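Local coordinates for protein glucokinase (Enterococcus faecalis, PDB 2QM1) that probably phosphorylates glucose at the expense of ATP, as a glucokinase of the ROK family, at residues G74-V79 with D115-V120. Sequence-based numbering, arbitrary orientation.
With MG (magnesium ion), chain K.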
loop_
_atom_site.group_PDB
_atom_site.type_symbol
_atom_site.label_atom_id
_atom_site.label_comp_id
_atom_site.label_asym_id
_atom_site.label_seq_id
_atom_site.Cartn_x
_atom_site.Cartn_y
_atom_site.Cartn_z
ATOM N N GLY B 74 -10.033 15.230 -12.429
ATOM C CA GLY B 74 -8.849 15.115 -11.642
ATOM C C GLY B 74 -8.315 16.499 -11.267
ATOM O O GLY B 74 -8.353 17.413 -12.073
ATOM N N THR B 75 -7.844 16.640 -10.028
ATOM C CA THR B 75 -7.390 17.918 -9.498
ATOM C C THR B 75 -6.129 17.703 -8.668
ATOM O O THR B 75 -5.990 16.671 -7.994
ATOM C CB THR B 75 -8.450 18.571 -8.577
ATOM O OG1 THR B 75 -7.922 19.791 -8.001
ATOM C CG2 THR B 75 -8.823 17.624 -7.466
ATOM N N PRO B 76 -5.235 18.693 -8.675
ATOM C CA PRO B 76 -4.136 18.708 -7.720
ATOM C C PRO B 76 -4.724 18.759 -6.308
ATOM O O PRO B 76 -5.857 19.229 -6.130
ATOM C CB PRO B 76 -3.420 20.022 -8.030
ATOM C CG PRO B 76 -3.812 20.343 -9.415
ATOM C CD PRO B 76 -5.220 19.890 -9.526
ATOM N N GLY B 77 -3.962 18.245 -5.334
ATOM C CA GLY B 77 -4.315 18.237 -3.908
ATOM C C GLY B 77 -5.021 16.984 -3.442
ATOM O O GLY B 77 -5.113 16.006 -4.170
ATOM N N SER B 78 -5.577 17.012 -2.232
ATOM C CA SER B 78 -6.209 15.805 -1.743
ATOM C C SER B 78 -7.747 15.925 -1.696
ATOM O O SER B 78 -8.314 16.985 -1.439
ATOM C CB SER B 78 -5.558 15.319 -0.455
ATOM O OG SER B 78 -6.375 15.507 0.656
ATOM N N VAL B 79 -8.412 14.831 -2.020
ATOM C CA VAL B 79 -9.834 14.903 -2.267
ATOM C C VAL B 79 -10.577 14.028 -1.280
ATOM O O VAL B 79 -10.255 12.859 -1.137
ATOM C CB VAL B 79 -10.171 14.497 -3.767
ATOM C CG1 VAL B 79 -11.700 14.430 -4.010
ATOM C CG2 VAL B 79 -9.525 15.503 -4.759
ATOM N N ASP B 115 -11.459 13.453 -8.280
ATOM C CA ASP B 115 -10.419 12.703 -7.590
ATOM C C ASP B 115 -9.083 13.398 -7.760
ATOM O O ASP B 115 -8.984 14.381 -8.455
ATOM C CB ASP B 115 -10.396 11.189 -7.965
ATOM C CG ASP B 115 -9.931 10.286 -6.789
ATOM O OD1 ASP B 115 -8.932 10.623 -6.051
ATOM O OD2 ASP B 115 -10.608 9.252 -6.582
ATOM N N ASN B 116 -8.094 12.931 -7.043
ATOM C CA ASN B 116 -6.743 13.476 -7.178
ATOM C C ASN B 116 -6.212 13.232 -8.603
ATOM O O ASN B 116 -6.569 12.247 -9.234
ATOM C CB ASN B 116 -5.854 12.825 -6.145
ATOM C CG ASN B 116 -4.421 13.022 -6.445
ATOM O OD1 ASN B 116 -3.863 14.074 -6.140
ATOM N ND2 ASN B 116 -3.833 12.075 -7.118
ATOM N N ASP B 117 -5.327 14.104 -9.079
ATOM C CA ASP B 117 -4.917 14.077 -10.478
ATOM C C ASP B 117 -4.121 12.834 -10.895
ATOM O O ASP B 117 -4.418 12.256 -11.929
ATOM C CB ASP B 117 -4.210 15.378 -10.889
ATOM C CG ASP B 117 -2.950 15.685 -10.059
ATOM O OD1 ASP B 117 -2.703 15.024 -9.029
ATOM O OD2 ASP B 117 -2.222 16.649 -10.428
ATOM N N ALA B 118 -3.172 12.375 -10.077
ATOM C CA ALA B 118 -2.509 11.086 -10.383
ATOM C C ALA B 118 -3.413 9.897 -10.134
ATOM O O ALA B 118 -3.278 8.897 -10.804
ATOM C CB ALA B 118 -1.214 10.945 -9.660
ATOM N N ASN B 119 -4.383 10.014 -9.209
ATOM C CA ASN B 119 -5.314 8.905 -8.969
ATOM C C ASN B 119 -6.099 8.561 -10.235
ATOM O O ASN B 119 -6.221 7.419 -10.654
ATOM C CB ASN B 119 -6.282 9.239 -7.827
ATOM C CG ASN B 119 -5.635 9.046 -6.473
ATOM O OD1 ASN B 119 -4.411 8.815 -6.387
ATOM N ND2 ASN B 119 -6.421 9.172 -5.409
ATOM N N VAL B 120 -6.588 9.619 -10.846
ATOM C CA VAL B 120 -7.433 9.571 -12.036
ATOM C C VAL B 120 -6.588 9.104 -13.251
ATOM O O VAL B 120 -6.994 8.255 -14.018
ATOM C CB VAL B 120 -8.088 10.979 -12.105
ATOM C CG1 VAL B 120 -7.916 11.650 -13.353
ATOM C CG2 VAL B 120 -9.484 10.985 -11.534
HETATM MG MG MG K . -2.650 10.223 -6.175
HETATM O O HOH W 1 -2.685 10.844 -3.872
#
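Asp115 OD1 is gripped by two donors of its own segment: the backbone N of Asn116, at 2.6 Å, meets its anti lone pair, while Asn119 ND2 comes from above the carboxylate plane. OD2 is hydrogen-bonded to His158, so the buried carboxylate is well satisfied. The bond from Asn119 ND2 helps fix the rotation of that amide, whose own OD1 binds the magnesium ion at 2.3 Å. By holding Asn119, Asp115 acts as a second-shell residue of the magnesium site, to which Asn116 also belongs. Between the segments, Thr75 N donates to Asp115 O (3.0 Å), nearly along the C=O axis, and Asp117 N returns a weak, bent bond to Thr75 O (2.9 Å, 122° at the hydrogen). Gly74 suits its place because a CB there would clash with Val120 CG1. Thr75 OG1, anti to its backbone N, donates a hydrogen bond to a lone pair of Pro76 O, which probably helps hold the turn, where Gly77 takes a positive phi. Beyond this turn Val79 lays CG2 against the peptide between Asp115 and Asn116, 3.7 Å from Asn116 N. Asp117 crosses the Pro76 ring at about a right angle. Two parallel strands thus reach their C-terminal ends together, one running through the N-cap Asn116 into helix 117-128, where magnesium is bound between this sheet and the one carrying Gly148, in the actin-like ATPase fold of the ROK family.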